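Local coordinates for synaptonemal complex protein 2 (PDB 5IWZ) that is a major component of the axial and lateral elements of synaptonemal complexes in meiotic prophase and is required for chromosome synapsis and SYCP3 insertion, at residues Arg280-Pro285 with Thr384-Lys389; Leu287-Phe290 with Glu295-Ile298; Asn345-Val348 with Lys353-Thr356. One frame throughout, in Å; residues are numbered along the deposited sequence.

Contact 1 of 3, residues Arg280-Pro285 with Thr384-Lys389; sequences RVYTFP and TNVTKK
V386 reaches out from the helix and sets its two methyl groups against Y282 and F284, aromatic neighbours on one side of strand 281-285. CG2 lies over one face of the Y282 ring, 4.0 Å from the ring centroid and displaced toward the rim, in a CH-pi contact. The same methyl meets the other ring differently: it comes at the edge of F284, near the ring plane, with F284 CZ 3.5 Å from V386 CG2. A single branch is thus shared between the face of one ring and the edge of the next. Because V386 holds CG1 anti to its backbone N (chi1 176°), that second methyl is turned to the root of the tyrosine, where V386 CG1 lies 3.6 Å from Y282 CB.

Strand and helix axes approach to 10.1 Å at an angle of 137°, and V386 is the residue that faces Y282 most closely. Helix 383-390, the last helix of the chain, lies within the Spt16M-like region, a family of the PH superfamily, and here it lies on strand 281-285 at the outer side of a four-stranded antiparallel sheet. F311 of the adjacent strand continues this surface, touching V386 and meeting the F284 ring with their planes steeply inclined.

The aliphatic part of K389 adds a looser contact beside the tyrosine: K389 CE approaches Y282 CE2 obliquely at 4.2 Å. Polar bonding runs within the helix, where K389 N bonds to V386 O at 3.0 Å, and from strand 281-285 to its neighbour 308-312, where T283 OG1 is hydrogen-bonded to OD1 of D310.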
# COMPACT_ATOMS: atom_id res chain seq x y z
N ARG A 280 -9.41 11.80 13.13
CA ARG A 280 -9.91 11.22 11.89
C ARG A 280 -9.88 9.69 11.92
O ARG A 280 -10.17 9.06 10.89
CB ARG A 280 -9.10 11.76 10.71
CG ARG A 280 -9.08 13.27 10.60
CD ARG A 280 -10.42 13.85 10.19
NE ARG A 280 -10.78 13.46 8.82
CZ ARG A 280 -12.00 13.58 8.32
NH1 ARG A 280 -12.98 14.07 9.06
NH2 ARG A 280 -12.24 13.20 7.07
N VAL A 281 -9.52 9.09 13.05
CA VAL A 281 -9.61 7.65 13.28
C VAL A 281 -10.28 7.45 14.63
O VAL A 281 -9.76 7.91 15.65
CB VAL A 281 -8.23 6.97 13.25
CG1 VAL A 281 -8.38 5.50 13.60
CG2 VAL A 281 -7.58 7.13 11.88
N TYR A 282 -11.42 6.76 14.64
CA TYR A 282 -12.12 6.38 15.86
C TYR A 282 -11.87 4.90 16.11
O TYR A 282 -12.24 4.06 15.28
CB TYR A 282 -13.62 6.65 15.74
CG TYR A 282 -14.01 8.07 16.05
CD1 TYR A 282 -14.42 8.44 17.32
CD2 TYR A 282 -13.96 9.04 15.06
CE1 TYR A 282 -14.77 9.75 17.61
CE2 TYR A 282 -14.31 10.35 15.34
CZ TYR A 282 -14.71 10.70 16.62
OH TYR A 282 -15.05 12.01 16.88
N THR A 283 -11.27 4.60 17.25
CA THR A 283 -10.96 3.23 17.64
C THR A 283 -11.83 2.81 18.83
O THR A 283 -11.78 3.44 19.89
CB THR A 283 -9.48 3.10 17.99
OG1 THR A 283 -8.71 3.35 16.81
CG2 THR A 283 -9.18 1.73 18.52
N PHE A 284 -12.66 1.75 18.65
CA PHE A 284 -13.51 1.26 19.73
C PHE A 284 -13.09 -0.15 20.14
O PHE A 284 -12.77 -0.97 19.27
CB PHE A 284 -15.00 1.21 19.33
CG PHE A 284 -15.62 2.56 19.12
CD1 PHE A 284 -15.68 3.47 20.14
CD2 PHE A 284 -16.16 2.91 17.89
CE1 PHE A 284 -16.26 4.72 19.96
CE2 PHE A 284 -16.74 4.15 17.69
CZ PHE A 284 -16.79 5.05 18.73
N PRO A 285 -13.13 -0.48 21.43
CA PRO A 285 -13.03 -1.88 21.81
C PRO A 285 -14.29 -2.61 21.41
O PRO A 285 -15.39 -2.05 21.38
CB PRO A 285 -12.87 -1.82 23.34
CG PRO A 285 -13.56 -0.57 23.74
CD PRO A 285 -13.40 0.40 22.58
N THR A 384 -23.42 4.58 16.47
CA THR A 384 -24.27 5.15 15.43
C THR A 384 -23.62 6.36 14.77
O THR A 384 -23.55 6.45 13.54
CB THR A 384 -25.63 5.51 16.02
OG1 THR A 384 -26.38 4.31 16.26
CG2 THR A 384 -26.41 6.39 15.04
N ASN A 385 -23.12 7.30 15.58
CA ASN A 385 -22.62 8.53 14.96
C ASN A 385 -21.27 8.35 14.30
O ASN A 385 -21.00 8.97 13.27
CB ASN A 385 -22.60 9.66 15.98
CG ASN A 385 -23.99 10.13 16.35
OD1 ASN A 385 -24.27 10.42 17.51
ND2 ASN A 385 -24.88 10.19 15.36
N VAL A 386 -20.41 7.47 14.83
CA VAL A 386 -19.15 7.20 14.14
C VAL A 386 -19.38 6.45 12.83
O VAL A 386 -18.76 6.75 11.80
CB VAL A 386 -18.18 6.44 15.06
CG1 VAL A 386 -16.91 6.09 14.29
CG2 VAL A 386 -17.81 7.30 16.27
N THR A 387 -20.26 5.44 12.83
CA THR A 387 -20.41 4.62 11.63
C THR A 387 -20.88 5.46 10.44
O THR A 387 -20.46 5.23 9.30
CB THR A 387 -21.36 3.45 11.87
OG1 THR A 387 -20.87 2.66 12.96
CG2 THR A 387 -21.41 2.54 10.63
N LYS A 388 -21.72 6.47 10.69
CA LYS A 388 -22.23 7.27 9.57
C LYS A 388 -21.18 8.19 8.98
O LYS A 388 -21.38 8.69 7.87
CB LYS A 388 -23.47 8.06 10.00
CG LYS A 388 -23.18 9.27 10.85
CD LYS A 388 -24.35 9.58 11.79
CE LYS A 388 -25.62 9.93 11.03
NZ LYS A 388 -26.74 10.18 11.99
N LYS A 389 -20.05 8.39 9.67
CA LYS A 389 -18.92 9.14 9.11
C LYS A 389 -18.12 8.31 8.11
O LYS A 389 -17.48 8.89 7.22
CB LYS A 389 -17.99 9.62 10.23
CG LYS A 389 -18.65 10.51 11.30
CD LYS A 389 -17.62 11.04 12.29
CE LYS A 389 -18.15 11.05 13.73
NZ LYS A 389 -19.19 12.09 14.00

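Contact 2 of 3, residues Leu287-Phe290 with Glu295-Ile298; sequences LSAF and ELQI
F290 and E295 form an antiparallel non-hydrogen-bonded pair with side chains on the same face of the sheet, and the aromatic ring leans across toward the glutamate. F290 CE1 comes to 3.5 Å from E295 CB, while E295 CG stands over one face of the ring, offset toward its rim. With CG anti to the backbone N (chi1 180°) and the chain extended beyond it, the glutamate runs back along the strand toward S288, its carboxylate plane only 19° from that of the ring. Replacing F290 by an alanine is likely to leave E295 CB and CG without the ring they pack on and the glutamate chain freer to turn.

The backbone supplies one direct bond, from L296 N to A289 O at 2.9 Å. The two segments belong to a short beta hairpin at the margin of a five-stranded sheet, and past F290 and E295 the chains diverge: A289 N and L296 O are 5.1 Å apart. Water 1 fills the place of the second bond, accepting from A289 N at 2.9 Å. It donates toward L296 O and E295 OE2, although more acceptors surround it than it has protons.

Apolar contacts are sparser. A289 CB and L296 CD1 meet at 4.1 Å, near F307, which A289 and I298 both touch; farther along, I298 CD1 reaches only the carbonyl oxygen of L287.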
# COMPACT_ATOMS: atom_id res chain seq x y z
N LEU A 287 -16.54 -6.40 21.58
CA LEU A 287 -16.78 -7.57 22.43
C LEU A 287 -16.54 -8.87 21.68
O LEU A 287 -15.93 -9.79 22.22
CB LEU A 287 -18.21 -7.53 22.99
CG LEU A 287 -18.54 -6.25 23.76
CD1 LEU A 287 -20.04 -6.15 24.06
CD2 LEU A 287 -17.72 -6.19 25.08
N SER A 288 -17.03 -8.96 20.44
CA SER A 288 -16.89 -10.12 19.57
C SER A 288 -17.30 -9.74 18.15
O SER A 288 -18.14 -8.85 17.95
CB SER A 288 -17.73 -11.31 20.07
OG SER A 288 -19.09 -10.96 20.14
N ALA A 289 -16.70 -10.41 17.17
CA ALA A 289 -16.98 -10.15 15.77
C ALA A 289 -17.26 -11.47 15.07
O ALA A 289 -16.71 -12.50 15.45
CB ALA A 289 -15.81 -9.44 15.08
N PHE A 290 -18.16 -11.42 14.07
CA PHE A 290 -18.62 -12.58 13.31
C PHE A 290 -18.65 -12.29 11.81
O PHE A 290 -19.07 -11.21 11.39
CB PHE A 290 -20.04 -13.01 13.74
CG PHE A 290 -20.09 -13.58 15.13
CD1 PHE A 290 -20.15 -14.95 15.32
CD2 PHE A 290 -20.03 -12.75 16.24
CE1 PHE A 290 -20.17 -15.48 16.61
CE2 PHE A 290 -20.05 -13.28 17.53
CZ PHE A 290 -20.12 -14.65 17.72
N GLU A 295 -17.44 -17.11 14.46
CA GLU A 295 -16.76 -16.12 15.28
C GLU A 295 -15.33 -15.94 14.81
O GLU A 295 -14.61 -16.92 14.59
CB GLU A 295 -16.81 -16.51 16.76
CG GLU A 295 -16.10 -15.50 17.69
CD GLU A 295 -16.50 -15.63 19.17
OE1 GLU A 295 -16.91 -16.74 19.59
OE2 GLU A 295 -16.39 -14.63 19.92
N LEU A 296 -14.92 -14.69 14.62
CA LEU A 296 -13.54 -14.38 14.26
C LEU A 296 -12.68 -14.39 15.52
O LEU A 296 -13.15 -14.06 16.61
CB LEU A 296 -13.46 -13.01 13.58
CG LEU A 296 -14.38 -12.82 12.37
CD1 LEU A 296 -14.27 -11.40 11.84
CD2 LEU A 296 -14.00 -13.81 11.29
N GLN A 297 -11.41 -14.77 15.37
CA GLN A 297 -10.57 -14.89 16.55
C GLN A 297 -9.93 -13.55 16.89
O GLN A 297 -9.45 -12.82 16.02
CB GLN A 297 -9.49 -15.98 16.41
CG GLN A 297 -8.58 -15.96 15.18
CD GLN A 297 -7.78 -14.73 15.03
OE1 GLN A 297 -6.87 -14.45 15.72
NE2 GLN A 297 -8.16 -13.96 14.12
N ILE A 298 -9.97 -13.23 18.17
CA ILE A 298 -9.35 -12.00 18.68
C ILE A 298 -7.84 -12.21 18.76
O ILE A 298 -7.40 -13.25 19.27
CB ILE A 298 -9.93 -11.65 20.04
CG1 ILE A 298 -11.44 -11.36 19.90
CG2 ILE A 298 -9.19 -10.49 20.68
CD1 ILE A 298 -12.13 -11.02 21.20
O HOH W 1 -14.92 -12.40 18.42

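Contact 3 of 3, residues Asn345-Val348 with Lys353-Thr356; sequences NIEV and KLLT
The beta hairpin of strands 341-349 and 352-359 forms one margin of the five-stranded sheet in the Spt16M-like domain, and its pairing is regular antiparallel here. N345 with T356 and E347 with L354 are hydrogen-bonded pairs, each closed by two reciprocal backbone bonds. The shortest runs from L354 N to E347 O, 2.8 Å and practically straight. I346, paired with L355 between them, points its CA at L354 O, 3.1 Å away, in a CA-H...O contact; the same carbonyl accepts from E347 N.

I346, L355, V348 and K353 share one face. I346 CG1 touches L355 CD1 at 3.7 Å as the two chains pass at a slant, and both residues also meet T387 of helix 383-390. Nearer the turn, V348 and K353 lie side by side, with V348 CG2 3.7 Å from K353 CG. The lysine chain then leads away from the hairpin, and its NZ is hydrogen-bonded to the carbonyl oxygens of L381 and E379.

On the other face E347 and L354 run alongside each other. With its CG held between the backbone N and the carbonyl carbon (chi1 45°), E347 packs this atom 3.8 Å from L354 CB, and farther out its carboxyl CD comes to 4.0 Å from L354 CD2. The aliphatic stem of the glutamate thus covers part of a leucine that also touches L374 and Y376.

Backbone bonding fixes the register of the strands, while the side chains differ by face: I346 and L355 are the apolar pair under helix 383-390, and E347 packs its stem on L354 while carrying a charged end.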
# COMPACT_ATOMS: atom_id res chain seq x y z
N ASN A 345 -27.06 -1.91 9.73
CA ASN A 345 -27.95 -1.44 10.77
C ASN A 345 -27.29 -1.63 12.13
O ASN A 345 -26.32 -2.38 12.27
CB ASN A 345 -29.32 -2.14 10.72
CG ASN A 345 -29.27 -3.57 11.18
OD1 ASN A 345 -29.43 -3.85 12.38
ND2 ASN A 345 -29.09 -4.49 10.24
N ILE A 346 -27.82 -0.93 13.12
CA ILE A 346 -27.33 -0.95 14.50
C ILE A 346 -28.53 -1.18 15.40
O ILE A 346 -29.56 -0.51 15.25
CB ILE A 346 -26.61 0.36 14.86
CG1 ILE A 346 -25.40 0.57 13.95
CG2 ILE A 346 -26.21 0.40 16.37
CD1 ILE A 346 -24.80 1.96 14.03
N GLU A 347 -28.42 -2.15 16.31
CA GLU A 347 -29.50 -2.53 17.21
C GLU A 347 -28.92 -2.77 18.59
O GLU A 347 -27.78 -3.24 18.73
CB GLU A 347 -30.24 -3.80 16.73
CG GLU A 347 -29.31 -4.94 16.27
CD GLU A 347 -30.04 -6.16 15.73
OE1 GLU A 347 -30.71 -6.87 16.52
OE2 GLU A 347 -29.95 -6.43 14.50
N VAL A 348 -29.71 -2.45 19.61
CA VAL A 348 -29.34 -2.68 21.01
C VAL A 348 -30.16 -3.84 21.54
O VAL A 348 -31.40 -3.80 21.52
CB VAL A 348 -29.56 -1.42 21.87
CG1 VAL A 348 -29.05 -1.66 23.28
CG2 VAL A 348 -28.85 -0.24 21.26
N LYS A 353 -24.53 -3.41 21.75
CA LYS A 353 -24.83 -2.74 20.49
C LYS A 353 -24.26 -3.56 19.34
O LYS A 353 -23.04 -3.78 19.27
CB LYS A 353 -24.26 -1.33 20.47
CG LYS A 353 -25.20 -0.27 20.95
CD LYS A 353 -24.62 1.11 20.74
CE LYS A 353 -25.45 2.12 21.52
NZ LYS A 353 -24.64 3.33 21.85
N LEU A 354 -25.13 -3.99 18.43
CA LEU A 354 -24.77 -4.84 17.30
C LEU A 354 -24.72 -4.00 16.04
O LEU A 354 -25.73 -3.41 15.64
CB LEU A 354 -25.77 -5.97 17.13
CG LEU A 354 -25.48 -6.93 15.98
CD1 LEU A 354 -24.07 -7.45 16.09
CD2 LEU A 354 -26.50 -8.10 15.95
N LEU A 355 -23.54 -3.91 15.43
CA LEU A 355 -23.37 -3.33 14.10
C LEU A 355 -23.34 -4.49 13.12
O LEU A 355 -22.41 -5.31 13.15
CB LEU A 355 -22.08 -2.51 14.03
CG LEU A 355 -21.66 -2.07 12.61
CD1 LEU A 355 -22.67 -1.09 12.01
CD2 LEU A 355 -20.26 -1.43 12.69
N THR A 356 -24.35 -4.57 12.26
CA THR A 356 -24.45 -5.59 11.21
C THR A 356 -24.20 -4.94 9.86
O THR A 356 -24.96 -4.05 9.46
CB THR A 356 -25.83 -6.24 11.22
OG1 THR A 356 -26.06 -6.80 12.51
CG2 THR A 356 -25.89 -7.38 10.18

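How the contacts relate
Contacts 2 and 3 lie toward the two margins of the same five-stranded sheet, their centres about 15 Å apart, and do not touch. Contact 3, a surface contact, is secured by a full ladder of backbone bonds; contact 2, partly buried, keeps one such bond and lets a water stand in for another. Contact 1, also partly buried, belongs to the other sheet and relies on apolar and CH-pi packing between side chains. Its helix joins the two regions: V386 faces strand 281-285, while T384 packs on I346, and T387 on I346 and L355, of contact 3. Contacts 1 and 2 meet only through the continuity of the chain, since strand 281-285 is followed by strand 288-291.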